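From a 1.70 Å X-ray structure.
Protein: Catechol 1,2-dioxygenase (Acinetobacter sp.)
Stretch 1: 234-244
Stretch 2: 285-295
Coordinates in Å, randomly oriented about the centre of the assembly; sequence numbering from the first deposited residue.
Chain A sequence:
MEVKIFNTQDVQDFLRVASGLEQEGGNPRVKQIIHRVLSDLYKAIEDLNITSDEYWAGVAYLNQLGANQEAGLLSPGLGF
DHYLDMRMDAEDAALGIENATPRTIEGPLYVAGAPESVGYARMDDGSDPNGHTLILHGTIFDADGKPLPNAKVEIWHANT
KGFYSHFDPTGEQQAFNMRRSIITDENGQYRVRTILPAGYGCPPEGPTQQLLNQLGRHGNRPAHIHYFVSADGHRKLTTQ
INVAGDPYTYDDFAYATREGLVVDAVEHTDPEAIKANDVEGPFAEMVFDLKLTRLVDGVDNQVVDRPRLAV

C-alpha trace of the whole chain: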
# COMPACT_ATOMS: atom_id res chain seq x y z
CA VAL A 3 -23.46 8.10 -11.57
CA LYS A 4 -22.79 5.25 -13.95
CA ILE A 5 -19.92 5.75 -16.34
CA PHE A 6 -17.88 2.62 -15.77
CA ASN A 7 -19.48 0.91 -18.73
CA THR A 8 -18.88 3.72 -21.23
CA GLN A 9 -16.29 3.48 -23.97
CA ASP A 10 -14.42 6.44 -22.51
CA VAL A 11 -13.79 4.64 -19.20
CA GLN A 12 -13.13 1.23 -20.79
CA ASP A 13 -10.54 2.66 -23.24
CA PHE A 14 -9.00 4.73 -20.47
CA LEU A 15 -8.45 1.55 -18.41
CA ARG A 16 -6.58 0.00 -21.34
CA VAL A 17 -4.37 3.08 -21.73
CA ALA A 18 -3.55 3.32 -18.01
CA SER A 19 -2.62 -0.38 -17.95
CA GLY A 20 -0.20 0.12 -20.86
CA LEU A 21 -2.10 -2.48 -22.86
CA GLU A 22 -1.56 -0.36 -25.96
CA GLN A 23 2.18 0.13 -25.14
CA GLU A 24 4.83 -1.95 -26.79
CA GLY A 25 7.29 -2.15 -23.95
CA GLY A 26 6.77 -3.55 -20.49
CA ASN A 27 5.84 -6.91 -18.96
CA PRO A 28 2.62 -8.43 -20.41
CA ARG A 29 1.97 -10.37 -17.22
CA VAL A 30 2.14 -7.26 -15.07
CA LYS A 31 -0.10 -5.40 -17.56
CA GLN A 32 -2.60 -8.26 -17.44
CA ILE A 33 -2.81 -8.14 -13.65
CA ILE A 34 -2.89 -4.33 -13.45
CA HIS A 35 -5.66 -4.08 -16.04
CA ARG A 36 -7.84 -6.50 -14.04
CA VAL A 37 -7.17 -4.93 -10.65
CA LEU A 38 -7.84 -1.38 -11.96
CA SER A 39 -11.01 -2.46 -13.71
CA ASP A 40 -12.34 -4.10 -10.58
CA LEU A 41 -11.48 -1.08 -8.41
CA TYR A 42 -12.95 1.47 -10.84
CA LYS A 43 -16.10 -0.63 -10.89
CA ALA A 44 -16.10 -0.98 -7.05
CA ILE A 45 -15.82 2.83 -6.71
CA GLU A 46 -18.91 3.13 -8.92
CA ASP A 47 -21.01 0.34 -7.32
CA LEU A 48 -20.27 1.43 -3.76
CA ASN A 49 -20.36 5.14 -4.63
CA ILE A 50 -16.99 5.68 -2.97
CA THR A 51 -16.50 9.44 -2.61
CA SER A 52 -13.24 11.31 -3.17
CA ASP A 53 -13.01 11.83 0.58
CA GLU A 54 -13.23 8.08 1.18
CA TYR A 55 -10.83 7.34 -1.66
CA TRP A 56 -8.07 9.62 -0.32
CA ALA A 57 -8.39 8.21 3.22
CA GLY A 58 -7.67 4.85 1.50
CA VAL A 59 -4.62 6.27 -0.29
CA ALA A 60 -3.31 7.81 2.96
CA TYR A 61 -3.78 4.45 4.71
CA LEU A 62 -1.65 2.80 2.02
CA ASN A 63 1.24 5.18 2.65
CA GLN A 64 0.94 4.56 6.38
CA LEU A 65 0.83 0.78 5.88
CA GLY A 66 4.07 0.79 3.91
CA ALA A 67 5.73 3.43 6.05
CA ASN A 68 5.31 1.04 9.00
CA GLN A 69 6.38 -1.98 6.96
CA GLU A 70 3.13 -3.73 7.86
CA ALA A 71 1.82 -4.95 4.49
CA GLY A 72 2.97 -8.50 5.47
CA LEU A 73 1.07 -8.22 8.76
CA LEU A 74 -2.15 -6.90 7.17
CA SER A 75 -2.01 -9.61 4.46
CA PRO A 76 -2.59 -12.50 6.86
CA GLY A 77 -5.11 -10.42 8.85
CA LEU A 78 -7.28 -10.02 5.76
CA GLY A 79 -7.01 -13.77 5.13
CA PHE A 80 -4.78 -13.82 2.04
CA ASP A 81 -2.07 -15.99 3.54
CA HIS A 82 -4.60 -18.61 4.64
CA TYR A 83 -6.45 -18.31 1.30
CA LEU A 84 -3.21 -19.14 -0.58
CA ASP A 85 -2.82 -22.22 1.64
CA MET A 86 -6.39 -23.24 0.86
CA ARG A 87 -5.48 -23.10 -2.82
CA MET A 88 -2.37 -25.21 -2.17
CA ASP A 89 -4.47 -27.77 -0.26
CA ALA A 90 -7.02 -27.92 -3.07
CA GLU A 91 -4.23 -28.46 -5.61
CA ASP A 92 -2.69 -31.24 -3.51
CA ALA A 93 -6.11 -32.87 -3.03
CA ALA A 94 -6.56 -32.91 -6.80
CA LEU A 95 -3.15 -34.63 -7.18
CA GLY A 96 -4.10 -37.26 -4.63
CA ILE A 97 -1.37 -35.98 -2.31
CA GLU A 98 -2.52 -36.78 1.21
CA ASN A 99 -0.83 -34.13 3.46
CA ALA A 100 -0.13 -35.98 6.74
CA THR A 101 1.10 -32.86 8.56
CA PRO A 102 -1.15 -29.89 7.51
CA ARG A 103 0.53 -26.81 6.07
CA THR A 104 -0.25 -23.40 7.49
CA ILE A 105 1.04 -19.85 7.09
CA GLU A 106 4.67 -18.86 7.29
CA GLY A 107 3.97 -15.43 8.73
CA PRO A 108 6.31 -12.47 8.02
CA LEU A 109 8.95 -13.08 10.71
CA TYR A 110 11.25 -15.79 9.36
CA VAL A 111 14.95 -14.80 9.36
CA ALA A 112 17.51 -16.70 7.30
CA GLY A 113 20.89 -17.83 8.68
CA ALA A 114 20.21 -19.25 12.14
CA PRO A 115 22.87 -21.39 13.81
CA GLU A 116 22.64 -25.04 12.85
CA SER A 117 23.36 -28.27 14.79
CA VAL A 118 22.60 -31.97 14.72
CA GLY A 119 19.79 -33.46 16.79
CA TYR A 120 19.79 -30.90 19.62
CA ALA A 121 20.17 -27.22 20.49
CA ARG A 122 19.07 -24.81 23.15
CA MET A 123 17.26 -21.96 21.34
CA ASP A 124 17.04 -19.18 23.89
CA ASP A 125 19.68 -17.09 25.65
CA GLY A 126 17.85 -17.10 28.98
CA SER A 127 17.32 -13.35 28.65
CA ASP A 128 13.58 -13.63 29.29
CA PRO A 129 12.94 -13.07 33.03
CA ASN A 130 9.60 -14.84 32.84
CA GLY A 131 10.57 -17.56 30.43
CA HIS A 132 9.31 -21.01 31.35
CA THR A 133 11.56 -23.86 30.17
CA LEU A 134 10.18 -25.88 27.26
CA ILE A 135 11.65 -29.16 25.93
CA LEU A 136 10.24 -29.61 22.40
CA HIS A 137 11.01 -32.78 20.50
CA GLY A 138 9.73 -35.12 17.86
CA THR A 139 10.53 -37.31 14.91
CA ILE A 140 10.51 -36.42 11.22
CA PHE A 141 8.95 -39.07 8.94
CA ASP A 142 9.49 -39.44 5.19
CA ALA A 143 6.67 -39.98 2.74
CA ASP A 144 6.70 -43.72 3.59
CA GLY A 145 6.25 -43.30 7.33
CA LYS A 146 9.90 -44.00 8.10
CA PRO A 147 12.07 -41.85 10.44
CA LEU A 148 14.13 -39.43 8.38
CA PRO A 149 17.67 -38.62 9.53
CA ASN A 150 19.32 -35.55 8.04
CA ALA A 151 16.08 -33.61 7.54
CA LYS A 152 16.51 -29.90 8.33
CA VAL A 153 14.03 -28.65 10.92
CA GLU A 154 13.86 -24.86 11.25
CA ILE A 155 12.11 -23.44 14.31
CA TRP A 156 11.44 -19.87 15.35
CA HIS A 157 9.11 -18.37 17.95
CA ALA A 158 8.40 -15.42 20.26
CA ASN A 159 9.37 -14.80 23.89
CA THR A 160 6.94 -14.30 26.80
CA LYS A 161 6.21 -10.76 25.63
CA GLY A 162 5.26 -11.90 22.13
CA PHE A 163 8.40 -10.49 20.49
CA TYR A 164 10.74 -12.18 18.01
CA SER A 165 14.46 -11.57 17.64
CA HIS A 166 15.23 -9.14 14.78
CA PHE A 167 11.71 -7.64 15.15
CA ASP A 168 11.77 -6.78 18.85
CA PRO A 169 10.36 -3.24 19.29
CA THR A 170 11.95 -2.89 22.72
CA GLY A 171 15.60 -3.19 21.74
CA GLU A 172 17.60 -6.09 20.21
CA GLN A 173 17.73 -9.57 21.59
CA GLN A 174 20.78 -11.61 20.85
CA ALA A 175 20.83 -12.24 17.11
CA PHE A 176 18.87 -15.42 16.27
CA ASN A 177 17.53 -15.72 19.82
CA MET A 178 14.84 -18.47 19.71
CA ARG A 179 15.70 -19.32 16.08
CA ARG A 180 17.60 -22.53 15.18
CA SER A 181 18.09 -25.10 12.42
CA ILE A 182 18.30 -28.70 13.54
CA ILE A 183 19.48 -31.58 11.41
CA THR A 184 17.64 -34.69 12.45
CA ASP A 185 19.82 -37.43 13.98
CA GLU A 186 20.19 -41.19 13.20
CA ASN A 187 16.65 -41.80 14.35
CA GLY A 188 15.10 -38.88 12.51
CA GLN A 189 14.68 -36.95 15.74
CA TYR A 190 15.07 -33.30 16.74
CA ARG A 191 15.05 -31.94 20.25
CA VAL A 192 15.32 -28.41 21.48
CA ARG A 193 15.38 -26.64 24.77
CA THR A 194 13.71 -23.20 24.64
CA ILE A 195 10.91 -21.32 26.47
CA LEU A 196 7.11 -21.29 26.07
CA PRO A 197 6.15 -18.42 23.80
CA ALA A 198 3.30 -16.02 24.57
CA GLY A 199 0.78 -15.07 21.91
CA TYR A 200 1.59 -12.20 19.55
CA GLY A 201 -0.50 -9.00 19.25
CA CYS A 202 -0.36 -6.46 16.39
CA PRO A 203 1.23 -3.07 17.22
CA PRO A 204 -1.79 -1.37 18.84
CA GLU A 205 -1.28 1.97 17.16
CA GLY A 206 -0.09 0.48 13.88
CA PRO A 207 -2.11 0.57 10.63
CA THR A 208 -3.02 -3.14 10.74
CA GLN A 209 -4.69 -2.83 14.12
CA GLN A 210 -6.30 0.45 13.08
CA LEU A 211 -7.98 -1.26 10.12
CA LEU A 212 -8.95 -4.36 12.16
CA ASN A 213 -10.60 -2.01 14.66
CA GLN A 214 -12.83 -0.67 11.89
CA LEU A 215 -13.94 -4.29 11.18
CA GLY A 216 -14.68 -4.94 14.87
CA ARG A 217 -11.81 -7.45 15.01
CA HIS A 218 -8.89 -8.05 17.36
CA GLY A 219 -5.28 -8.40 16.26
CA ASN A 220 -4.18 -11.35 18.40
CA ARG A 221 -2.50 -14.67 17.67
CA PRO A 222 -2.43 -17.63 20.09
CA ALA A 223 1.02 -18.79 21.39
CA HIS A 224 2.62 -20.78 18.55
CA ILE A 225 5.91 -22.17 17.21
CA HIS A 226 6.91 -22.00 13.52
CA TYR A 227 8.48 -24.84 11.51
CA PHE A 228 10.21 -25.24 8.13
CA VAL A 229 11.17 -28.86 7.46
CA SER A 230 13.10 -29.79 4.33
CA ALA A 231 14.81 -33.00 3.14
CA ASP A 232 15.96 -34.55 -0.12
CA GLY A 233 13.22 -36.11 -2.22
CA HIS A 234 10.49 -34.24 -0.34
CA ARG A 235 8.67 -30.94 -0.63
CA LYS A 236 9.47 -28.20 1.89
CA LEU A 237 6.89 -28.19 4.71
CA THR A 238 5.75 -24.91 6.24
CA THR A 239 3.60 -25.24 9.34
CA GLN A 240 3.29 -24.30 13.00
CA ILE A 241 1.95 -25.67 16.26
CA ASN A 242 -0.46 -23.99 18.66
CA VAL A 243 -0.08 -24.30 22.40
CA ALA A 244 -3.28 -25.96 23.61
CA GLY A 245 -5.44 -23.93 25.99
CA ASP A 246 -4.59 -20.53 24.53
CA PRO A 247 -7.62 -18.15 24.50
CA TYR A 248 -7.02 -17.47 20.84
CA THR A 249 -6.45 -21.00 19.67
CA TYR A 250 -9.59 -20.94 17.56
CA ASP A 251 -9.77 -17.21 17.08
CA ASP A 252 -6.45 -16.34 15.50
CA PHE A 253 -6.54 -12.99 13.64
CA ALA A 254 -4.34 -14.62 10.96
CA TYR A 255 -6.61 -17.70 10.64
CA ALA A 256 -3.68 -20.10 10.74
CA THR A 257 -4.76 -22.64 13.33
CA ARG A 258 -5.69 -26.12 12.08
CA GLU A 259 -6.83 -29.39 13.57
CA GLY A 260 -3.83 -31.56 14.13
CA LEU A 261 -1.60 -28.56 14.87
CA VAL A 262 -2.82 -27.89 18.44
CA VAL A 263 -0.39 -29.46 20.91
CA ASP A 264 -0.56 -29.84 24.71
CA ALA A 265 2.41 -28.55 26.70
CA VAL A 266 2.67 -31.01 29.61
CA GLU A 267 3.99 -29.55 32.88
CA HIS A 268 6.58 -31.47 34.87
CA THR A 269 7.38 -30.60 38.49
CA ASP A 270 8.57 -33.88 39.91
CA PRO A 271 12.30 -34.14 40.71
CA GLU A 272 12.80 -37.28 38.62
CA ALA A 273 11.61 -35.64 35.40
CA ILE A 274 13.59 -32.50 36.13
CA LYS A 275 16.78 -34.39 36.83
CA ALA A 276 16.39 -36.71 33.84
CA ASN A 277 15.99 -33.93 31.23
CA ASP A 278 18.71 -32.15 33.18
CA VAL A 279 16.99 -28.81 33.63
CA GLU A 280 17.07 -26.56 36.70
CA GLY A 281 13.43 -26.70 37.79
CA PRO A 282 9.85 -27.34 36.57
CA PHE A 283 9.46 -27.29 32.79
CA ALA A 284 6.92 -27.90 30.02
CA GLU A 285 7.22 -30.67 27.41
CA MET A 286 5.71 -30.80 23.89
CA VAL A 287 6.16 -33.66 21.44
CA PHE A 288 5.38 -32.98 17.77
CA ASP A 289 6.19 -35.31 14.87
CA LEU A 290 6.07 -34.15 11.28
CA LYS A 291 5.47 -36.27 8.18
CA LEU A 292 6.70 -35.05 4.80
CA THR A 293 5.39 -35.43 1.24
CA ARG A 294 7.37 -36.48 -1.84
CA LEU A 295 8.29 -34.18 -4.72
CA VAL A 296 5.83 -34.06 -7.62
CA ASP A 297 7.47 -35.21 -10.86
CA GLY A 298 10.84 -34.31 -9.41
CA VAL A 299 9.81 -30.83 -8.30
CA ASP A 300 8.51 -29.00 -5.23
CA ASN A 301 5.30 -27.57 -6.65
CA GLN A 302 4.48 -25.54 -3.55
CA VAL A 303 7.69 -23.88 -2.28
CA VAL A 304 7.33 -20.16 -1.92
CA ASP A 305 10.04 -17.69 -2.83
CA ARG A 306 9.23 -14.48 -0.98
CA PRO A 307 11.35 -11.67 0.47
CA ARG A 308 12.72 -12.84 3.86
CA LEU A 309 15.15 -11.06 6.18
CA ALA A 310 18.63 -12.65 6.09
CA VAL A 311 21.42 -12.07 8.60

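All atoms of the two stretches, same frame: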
# COMPACT_ATOMS: atom_id res chain seq x y z
N HIS A 234 11.79 -34.68 -0.85
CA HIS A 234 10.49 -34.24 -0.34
C HIS A 234 10.28 -32.75 -0.53
O HIS A 234 11.25 -31.98 -0.72
CB HIS A 234 10.35 -34.54 1.15
CG HIS A 234 10.39 -36.00 1.48
ND1 HIS A 234 11.56 -36.72 1.46
CD2 HIS A 234 9.41 -36.87 1.81
CE1 HIS A 234 11.29 -37.98 1.77
NE2 HIS A 234 10.00 -38.10 1.99
N ARG A 235 9.02 -32.35 -0.48
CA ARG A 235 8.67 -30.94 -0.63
C ARG A 235 8.95 -30.25 0.71
O ARG A 235 8.95 -30.89 1.76
CB ARG A 235 7.19 -30.78 -1.00
CG ARG A 235 6.80 -31.50 -2.31
CD ARG A 235 5.37 -31.16 -2.75
NE ARG A 235 4.39 -31.50 -1.73
CZ ARG A 235 3.09 -31.20 -1.81
NH1 ARG A 235 2.60 -30.56 -2.87
NH2 ARG A 235 2.28 -31.55 -0.82
N LYS A 236 9.19 -28.95 0.67
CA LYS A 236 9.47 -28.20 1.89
C LYS A 236 8.14 -27.96 2.62
O LYS A 236 7.16 -27.47 2.03
CB LYS A 236 10.15 -26.89 1.57
CG LYS A 236 10.60 -26.13 2.76
CD LYS A 236 11.25 -24.86 2.27
CE LYS A 236 11.90 -24.11 3.41
NZ LYS A 236 12.75 -23.01 2.87
N LEU A 237 8.10 -28.33 3.90
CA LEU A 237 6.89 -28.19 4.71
C LEU A 237 6.94 -26.89 5.49
O LEU A 237 7.94 -26.58 6.12
CB LEU A 237 6.78 -29.35 5.73
CG LEU A 237 5.47 -29.86 6.35
CD1 LEU A 237 5.80 -30.37 7.72
CD2 LEU A 237 4.37 -28.84 6.35
N THR A 238 5.85 -26.13 5.45
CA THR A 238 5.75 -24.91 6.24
C THR A 238 4.55 -25.14 7.15
O THR A 238 3.46 -25.44 6.66
CB THR A 238 5.47 -23.65 5.38
OG1 THR A 238 6.58 -23.42 4.52
CG2 THR A 238 5.21 -22.40 6.26
N THR A 239 4.73 -25.02 8.46
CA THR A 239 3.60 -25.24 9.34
C THR A 239 3.89 -24.61 10.70
O THR A 239 4.87 -23.88 10.86
CB THR A 239 3.29 -26.79 9.47
OG1 THR A 239 2.02 -26.96 10.12
CG2 THR A 239 4.35 -27.50 10.30
N GLN A 240 3.02 -24.85 11.67
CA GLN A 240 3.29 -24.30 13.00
C GLN A 240 2.46 -25.11 13.98
O GLN A 240 1.57 -25.86 13.56
CB GLN A 240 2.86 -22.84 13.09
CG GLN A 240 1.41 -22.71 13.41
CD GLN A 240 0.91 -21.28 13.55
OE1 GLN A 240 -0.19 -21.06 14.10
NE2 GLN A 240 1.67 -20.30 13.05
N ILE A 241 2.77 -25.00 15.26
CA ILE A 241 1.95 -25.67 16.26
C ILE A 241 1.44 -24.62 17.23
O ILE A 241 2.10 -23.62 17.47
CB ILE A 241 2.68 -26.80 17.02
CG1 ILE A 241 4.00 -26.32 17.63
CG2 ILE A 241 2.87 -27.98 16.08
CD1 ILE A 241 4.78 -27.40 18.39
N ASN A 242 0.24 -24.86 17.72
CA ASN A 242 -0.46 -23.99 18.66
C ASN A 242 -0.40 -24.60 20.03
O ASN A 242 -0.63 -25.80 20.19
CB ASN A 242 -1.93 -23.87 18.26
CG ASN A 242 -2.12 -23.00 17.10
OD1 ASN A 242 -2.05 -21.78 17.24
ND2 ASN A 242 -2.33 -23.58 15.92
N VAL A 243 -0.12 -23.78 21.03
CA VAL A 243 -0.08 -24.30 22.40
C VAL A 243 -1.54 -24.47 22.85
O VAL A 243 -2.33 -23.51 22.86
CB VAL A 243 0.69 -23.32 23.33
CG1 VAL A 243 0.65 -23.82 24.76
CG2 VAL A 243 2.14 -23.18 22.85
N ALA A 244 -1.91 -25.70 23.19
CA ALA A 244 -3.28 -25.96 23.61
C ALA A 244 -3.69 -25.12 24.84
O ALA A 244 -2.87 -24.83 25.72
CB ALA A 244 -3.48 -27.49 23.88
N GLU A 285 6.77 -29.80 28.49
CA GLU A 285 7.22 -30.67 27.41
C GLU A 285 6.15 -30.78 26.32
O GLU A 285 4.96 -30.95 26.61
CB GLU A 285 7.57 -32.07 27.93
CG GLU A 285 7.92 -33.07 26.83
CD GLU A 285 8.22 -34.45 27.36
OE1 GLU A 285 7.48 -34.91 28.26
OE2 GLU A 285 9.17 -35.10 26.87
N MET A 286 6.59 -30.66 25.06
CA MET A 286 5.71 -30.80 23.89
C MET A 286 6.40 -31.75 22.93
O MET A 286 7.61 -31.67 22.71
CB MET A 286 5.49 -29.46 23.18
CG MET A 286 4.77 -28.40 24.02
SD MET A 286 4.56 -26.81 23.18
CE MET A 286 3.33 -27.21 22.01
N VAL A 287 5.64 -32.70 22.40
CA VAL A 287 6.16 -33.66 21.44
C VAL A 287 5.40 -33.35 20.14
O VAL A 287 4.18 -33.20 20.17
CB VAL A 287 5.84 -35.12 21.87
CG1 VAL A 287 6.42 -36.11 20.87
CG2 VAL A 287 6.37 -35.38 23.25
N PHE A 288 6.09 -33.23 19.02
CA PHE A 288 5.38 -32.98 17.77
C PHE A 288 6.16 -33.61 16.64
O PHE A 288 7.30 -33.23 16.38
CB PHE A 288 5.21 -31.49 17.49
CG PHE A 288 4.34 -31.20 16.29
CD1 PHE A 288 3.02 -31.64 16.26
CD2 PHE A 288 4.86 -30.55 15.17
CE1 PHE A 288 2.21 -31.44 15.12
CE2 PHE A 288 4.06 -30.35 14.04
CZ PHE A 288 2.73 -30.80 14.03
N ASP A 289 5.56 -34.62 16.01
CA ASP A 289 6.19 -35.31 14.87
C ASP A 289 5.64 -34.70 13.60
O ASP A 289 4.48 -34.28 13.56
CB ASP A 289 5.85 -36.80 14.83
CG ASP A 289 6.26 -37.54 16.06
OD1 ASP A 289 7.25 -37.16 16.71
OD2 ASP A 289 5.61 -38.55 16.36
N LEU A 290 6.48 -34.68 12.57
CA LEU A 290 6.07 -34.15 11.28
C LEU A 290 6.31 -35.19 10.21
O LEU A 290 7.33 -35.87 10.22
CB LEU A 290 6.85 -32.88 10.93
CG LEU A 290 6.61 -31.74 11.93
CD1 LEU A 290 7.62 -31.91 13.04
CD2 LEU A 290 6.77 -30.36 11.27
N LYS A 291 5.36 -35.32 9.28
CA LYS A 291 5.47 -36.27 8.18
C LYS A 291 5.50 -35.46 6.89
O LYS A 291 4.64 -34.59 6.66
CB LYS A 291 4.29 -37.25 8.18
CG LYS A 291 4.41 -38.35 7.10
CD LYS A 291 3.25 -39.35 7.22
CE LYS A 291 3.19 -40.35 6.06
NZ LYS A 291 4.39 -41.21 6.02
N LEU A 292 6.49 -35.76 6.06
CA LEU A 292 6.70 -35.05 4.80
C LEU A 292 6.08 -35.70 3.55
O LEU A 292 5.74 -36.89 3.55
CB LEU A 292 8.21 -34.85 4.57
CG LEU A 292 9.05 -34.13 5.63
CD1 LEU A 292 10.46 -34.01 5.10
CD2 LEU A 292 8.49 -32.74 5.92
N THR A 293 5.93 -34.92 2.49
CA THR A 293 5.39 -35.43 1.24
C THR A 293 6.51 -35.42 0.19
O THR A 293 7.45 -34.61 0.25
CB THR A 293 4.18 -34.60 0.74
OG1 THR A 293 4.58 -33.24 0.57
CG2 THR A 293 3.05 -34.64 1.75
N ARG A 294 6.40 -36.34 -0.77
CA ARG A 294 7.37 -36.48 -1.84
C ARG A 294 7.21 -35.39 -2.90
O ARG A 294 6.12 -34.82 -3.06
CB ARG A 294 7.22 -37.83 -2.56
CG ARG A 294 7.79 -39.04 -1.86
CD ARG A 294 7.92 -40.16 -2.89
NE ARG A 294 8.63 -41.33 -2.37
CZ ARG A 294 8.11 -42.21 -1.51
NH1 ARG A 294 6.85 -42.06 -1.08
NH2 ARG A 294 8.83 -43.25 -1.10
N LEU A 295 8.29 -35.15 -3.64
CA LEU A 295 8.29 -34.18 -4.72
C LEU A 295 7.28 -34.65 -5.76
O LEU A 295 6.91 -35.83 -5.79
CB LEU A 295 9.68 -34.09 -5.36
CG LEU A 295 10.80 -33.53 -4.47
CD1 LEU A 295 12.11 -33.62 -5.21
CD2 LEU A 295 10.50 -32.08 -4.10
O HOH W 1 6.79 -32.31 2.86

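Arg235 and Thr293 form the polar core of the contact. The amide N of Arg235 donates to O of Thr293 at 2.8 Å, and its side chain returns to the same residue: NE of Arg235 lies 2.9 Å from OG1 of Thr293, and NH2 of Arg235 reaches that OG1 at 3.2 Å. The hydroxyl oxygen sits at the guanidinium edge, near its plane, where the N-H bonds point, and so accepts from both nitrogens. Water 1 extends the backbone pairing, donating to O of Arg235 (2.8 Å) and accepting from N of Thr293 (2.8 Å).

The stretches run in roughly opposite directions, 156° apart, but their backbones meet in a single bridge, His234 with Arg294, where the CA atoms are 4.1 Å apart. By Ile241 and Phe288 the CA atoms are 8.2 Å apart, and side chains fill the gap.

Leu237, Thr239 and Ile241 alternate along their strand to point toward the other stretch. CD1 of Leu237 meets CD2 of Leu290 at 3.7 Å, while CB of Leu237 packs 3.8 Å from CD2 of Leu292. Farther along, CG2 of Ile241 sits almost directly over the Phe288 ring, 3.2 Å from its centroid, in a CH-pi contact. CD1 of Ile241 also touches CE of Met286 at 3.9 Å, extending the apolar packing.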